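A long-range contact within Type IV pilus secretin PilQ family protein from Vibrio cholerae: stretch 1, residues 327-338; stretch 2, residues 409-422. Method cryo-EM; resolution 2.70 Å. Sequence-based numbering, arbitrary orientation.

Stretch 1 327-338: IVTVKEGNLEEL
Stretch 2 (409-422) LSALQNESKAEIIS

Residues 327-338 and 409-422 are neighbouring antiparallel β-strands. Their axes come within 4.7 Å, with 177° between their N-to-C directions. Both strands run on beyond these stretches. Backbone angles are extended throughout, with phi from -113° to -163° and psi from 112° to 175°. The contact buries 1007 Å² in total.

The register is unbroken: Ile327 faces Ser422, Leu338 faces Ala411, and paired residue numbers sum to 749. Hydrogen-bonded pairs alternate with non-hydrogen-bonded pairs. The former are Ile327-Ser422, Thr329-Ile420, Lys331-Ala418, Gly333-Ser416, Leu335-Asn414 and Glu337-Leu412. Their CA atoms range from 5.1 Å apart, for Lys331 CA and Ala418 CA, to 5.4 Å, for Leu335 CA and Asn414 CA. Each gives two N-to-O bonds of 2.9 to 3.0 Å, one in each direction. At the intervening pairs the CA atoms come closer, from 4.3 Å for Glu336 CA and Gln413 CA to 4.7 Å for Val328 CA and Ile421 CA, and CA-H...O contacts add to the backbone packing.

Leu335 has the largest covered area, 71 Å². Its N donates to Asn414 O at 3.0 Å, and Asn414 N donates to Leu335 O at 3.0 Å. Leu335 has chi1 t and chi2 147°, between wells. Asn414 takes chi1 p and chi2 -33°, which brings its OD1 to 3.2 Å from Leu335 CB. This is a close packing contact between a polar atom and a carbon.

Ile327, with 62 Å² covered, is buried at the N-terminal end of stretch 1. Its N donates to Ser422 O at 2.9 Å and an almost straight 177°. Ser422 N returns a bond to Ile327 O at 3.0 Å. Ile327 is m,t and Ser422 is p; Ile327 CB lies 3.7 Å from Ser422 OG.

Leu412, with 61 Å² covered, is also buried and is t,p. Its O accepts from Glu337 N at 3.0 Å and 169°. The reverse bond, Leu412 N to Glu337 O, is also 3.0 Å but more bent, at 136°. Glu337 is t,t, and its carboxylate is hydrogen-bonded elsewhere in the structure.

These three residues share a sheet face with Thr329 and Ile420. Thr329 (t) sets CG2 3.7 Å from CB of Ile420 (m,t). Gly333 leaves this face without a side chain opposite Ser416.

On the other face, Val328 (t) meets Ile421 (m,t), with Val328 CG1 4.2 Å from Ile421 CG1. Val330 (t) places CG2 3.9 Å from CG of Glu419 (t,t), using that residue's aliphatic part. Glu332 CG and Lys417 CG are 4.2 Å apart. Leu338 (m,t) brings CD2 to 3.8 Å from Ala411 CB, an apolar contact.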

# COMPACT_ATOMS: atom_id res chain seq x y z
N ILE A 327 5.15 29.36 45.31
CA ILE A 327 3.74 29.14 45.04
C ILE A 327 3.03 28.97 46.38
O ILE A 327 3.42 28.11 47.18
CB ILE A 327 3.52 27.91 44.15
CG1 ILE A 327 4.10 28.16 42.77
CG2 ILE A 327 2.05 27.58 44.05
CD1 ILE A 327 4.16 26.94 41.93
N VAL A 328 2.01 29.79 46.63
CA VAL A 328 1.30 29.79 47.90
C VAL A 328 -0.19 29.61 47.64
O VAL A 328 -0.74 30.24 46.73
CB VAL A 328 1.56 31.10 48.68
CG1 VAL A 328 0.92 31.03 50.03
CG2 VAL A 328 3.03 31.33 48.83
N THR A 329 -0.84 28.77 48.44
CA THR A 329 -2.29 28.64 48.32
C THR A 329 -2.95 28.52 49.68
O THR A 329 -2.40 27.89 50.60
CB THR A 329 -2.69 27.45 47.45
OG1 THR A 329 -4.09 27.50 47.20
CG2 THR A 329 -2.38 26.16 48.12
N VAL A 330 -4.13 29.12 49.81
CA VAL A 330 -4.89 29.17 51.05
C VAL A 330 -6.35 28.83 50.76
O VAL A 330 -6.93 29.32 49.79
CB VAL A 330 -4.77 30.56 51.73
CG1 VAL A 330 -5.67 30.64 52.93
CG2 VAL A 330 -3.35 30.84 52.14
N LYS A 331 -6.95 28.01 51.62
CA LYS A 331 -8.33 27.58 51.44
C LYS A 331 -9.10 27.69 52.74
O LYS A 331 -8.54 27.41 53.81
CB LYS A 331 -8.40 26.14 50.94
CG LYS A 331 -7.87 25.93 49.56
CD LYS A 331 -7.97 24.48 49.18
CE LYS A 331 -7.46 24.25 47.78
NZ LYS A 331 -7.51 22.82 47.37
N GLU A 332 -10.38 28.04 52.66
CA GLU A 332 -11.29 28.03 53.80
C GLU A 332 -12.68 27.57 53.40
O GLU A 332 -13.13 27.81 52.28
CB GLU A 332 -11.43 29.41 54.44
CG GLU A 332 -10.20 29.94 55.10
CD GLU A 332 -10.44 31.34 55.62
OE1 GLU A 332 -11.49 31.91 55.28
OE2 GLU A 332 -9.57 31.86 56.35
N GLY A 333 -13.38 26.96 54.35
CA GLY A 333 -14.73 26.49 54.10
C GLY A 333 -15.64 26.39 55.31
O GLY A 333 -15.16 26.11 56.41
N ASN A 334 -16.94 26.61 55.13
CA ASN A 334 -17.93 26.52 56.20
C ASN A 334 -19.21 25.88 55.70
O ASN A 334 -19.62 26.10 54.56
CB ASN A 334 -18.25 27.89 56.78
CG ASN A 334 -17.12 28.47 57.58
OD1 ASN A 334 -16.27 27.74 58.08
ND2 ASN A 334 -17.09 29.79 57.70
N LEU A 335 -19.88 25.14 56.58
CA LEU A 335 -21.12 24.45 56.21
C LEU A 335 -22.03 24.34 57.43
O LEU A 335 -21.54 24.14 58.54
CB LEU A 335 -20.81 23.08 55.65
CG LEU A 335 -21.93 22.26 55.03
CD1 LEU A 335 -21.40 21.43 53.91
CD2 LEU A 335 -22.53 21.37 56.07
N GLU A 336 -23.35 24.45 57.22
CA GLU A 336 -24.33 24.30 58.29
C GLU A 336 -25.67 23.81 57.77
O GLU A 336 -26.18 24.29 56.75
CB GLU A 336 -24.52 25.61 59.01
CG GLU A 336 -25.46 25.53 60.17
CD GLU A 336 -25.58 26.84 60.89
OE1 GLU A 336 -24.95 27.82 60.43
OE2 GLU A 336 -26.31 26.91 61.90
N GLU A 337 -26.27 22.86 58.49
CA GLU A 337 -27.56 22.29 58.10
C GLU A 337 -28.47 21.98 59.29
O GLU A 337 -28.03 21.47 60.31
CB GLU A 337 -27.33 21.02 57.28
CG GLU A 337 -28.57 20.49 56.60
CD GLU A 337 -28.30 19.23 55.79
OE1 GLU A 337 -27.24 18.61 56.01
OE2 GLU A 337 -29.14 18.88 54.94
N LEU A 338 -29.75 22.30 59.14
CA LEU A 338 -30.77 22.06 60.16
C LEU A 338 -31.96 21.31 59.59
O LEU A 338 -32.44 21.63 58.50
CB LEU A 338 -31.27 23.38 60.76
CG LEU A 338 -30.34 24.29 61.56
CD1 LEU A 338 -31.03 25.57 61.90
CD2 LEU A 338 -29.84 23.63 62.81
N LEU A 409 -35.17 16.51 66.09
CA LEU A 409 -34.38 17.59 65.52
C LEU A 409 -33.00 17.08 65.16
O LEU A 409 -32.46 16.19 65.83
CB LEU A 409 -34.24 18.74 66.51
CG LEU A 409 -35.51 19.49 66.88
CD1 LEU A 409 -35.22 20.49 67.97
CD2 LEU A 409 -36.10 20.18 65.68
N SER A 410 -32.43 17.61 64.11
CA SER A 410 -31.07 17.22 63.74
C SER A 410 -30.33 18.42 63.17
O SER A 410 -30.93 19.33 62.61
CB SER A 410 -31.06 16.07 62.75
OG SER A 410 -31.66 16.45 61.53
N ALA A 411 -29.00 18.39 63.31
CA ALA A 411 -28.18 19.54 63.00
C ALA A 411 -26.78 19.10 62.61
O ALA A 411 -26.37 17.96 62.87
CB ALA A 411 -28.12 20.50 64.18
N LEU A 412 -26.04 20.01 61.97
CA LEU A 412 -24.63 19.81 61.67
C LEU A 412 -23.99 21.15 61.35
O LEU A 412 -24.63 22.03 60.80
CB LEU A 412 -24.45 18.86 60.48
CG LEU A 412 -23.02 18.61 60.01
CD1 LEU A 412 -22.21 17.95 61.09
CD2 LEU A 412 -23.02 17.76 58.77
N GLN A 413 -22.72 21.32 61.73
CA GLN A 413 -21.97 22.54 61.42
C GLN A 413 -20.46 22.30 61.39
O GLN A 413 -19.87 22.03 62.43
CB GLN A 413 -22.28 23.63 62.45
CG GLN A 413 -21.65 24.97 62.12
CD GLN A 413 -22.10 26.07 63.05
OE1 GLN A 413 -22.96 25.86 63.91
NE2 GLN A 413 -21.52 27.25 62.90
N ASN A 414 -19.81 22.40 60.23
CA ASN A 414 -18.37 22.17 60.21
C ASN A 414 -17.64 23.26 59.44
O ASN A 414 -18.25 24.15 58.85
CB ASN A 414 -18.00 20.79 59.67
CG ASN A 414 -18.23 20.67 58.21
OD1 ASN A 414 -19.15 21.26 57.67
ND2 ASN A 414 -17.41 19.87 57.56
N GLU A 415 -16.32 23.18 59.47
CA GLU A 415 -15.44 24.28 59.14
C GLU A 415 -14.03 23.77 58.88
O GLU A 415 -13.59 22.81 59.51
CB GLU A 415 -15.45 25.29 60.28
CG GLU A 415 -14.20 26.06 60.47
CD GLU A 415 -14.30 27.01 61.63
OE1 GLU A 415 -14.94 26.64 62.63
OE2 GLU A 415 -13.74 28.12 61.54
N SER A 416 -13.32 24.40 57.95
CA SER A 416 -12.04 23.85 57.53
C SER A 416 -11.12 24.93 56.99
O SER A 416 -11.58 25.95 56.48
CB SER A 416 -12.25 22.77 56.47
OG SER A 416 -11.01 22.26 56.02
N LYS A 417 -9.81 24.68 57.09
CA LYS A 417 -8.75 25.58 56.64
C LYS A 417 -7.61 24.76 56.06
O LYS A 417 -7.41 23.60 56.42
CB LYS A 417 -8.20 26.42 57.79
CG LYS A 417 -9.14 27.45 58.31
CD LYS A 417 -8.56 28.13 59.53
CE LYS A 417 -7.31 28.92 59.18
NZ LYS A 417 -6.78 29.69 60.33
N ALA A 418 -6.84 25.38 55.16
CA ALA A 418 -5.66 24.71 54.63
C ALA A 418 -4.71 25.74 54.04
O ALA A 418 -5.13 26.81 53.62
CB ALA A 418 -6.03 23.67 53.57
N GLU A 419 -3.43 25.39 54.01
CA GLU A 419 -2.41 26.28 53.46
C GLU A 419 -1.19 25.50 53.01
O GLU A 419 -0.63 24.72 53.78
CB GLU A 419 -1.98 27.32 54.48
CG GLU A 419 -0.99 28.28 53.92
CD GLU A 419 -0.60 29.33 54.91
OE1 GLU A 419 -1.09 29.26 56.06
OE2 GLU A 419 0.19 30.23 54.55
N ILE A 420 -0.74 25.75 51.78
CA ILE A 420 0.39 25.04 51.19
C ILE A 420 1.38 26.04 50.62
O ILE A 420 0.98 27.06 50.06
CB ILE A 420 -0.07 24.05 50.11
CG1 ILE A 420 -0.89 22.93 50.74
CG2 ILE A 420 1.11 23.45 49.40
CD1 ILE A 420 -1.59 22.08 49.74
N ILE A 421 2.67 25.74 50.76
CA ILE A 421 3.77 26.56 50.25
C ILE A 421 4.78 25.67 49.56
O ILE A 421 5.18 24.64 50.11
CB ILE A 421 4.46 27.35 51.38
CG1 ILE A 421 3.52 28.37 51.98
CG2 ILE A 421 5.71 28.03 50.87
CD1 ILE A 421 4.04 28.97 53.23
N SER A 422 5.22 26.06 48.36
CA SER A 422 6.30 25.33 47.71
C SER A 422 7.22 26.30 47.00
O SER A 422 6.75 27.25 46.38
CB SER A 422 5.77 24.28 46.73
OG SER A 422 5.07 24.87 45.66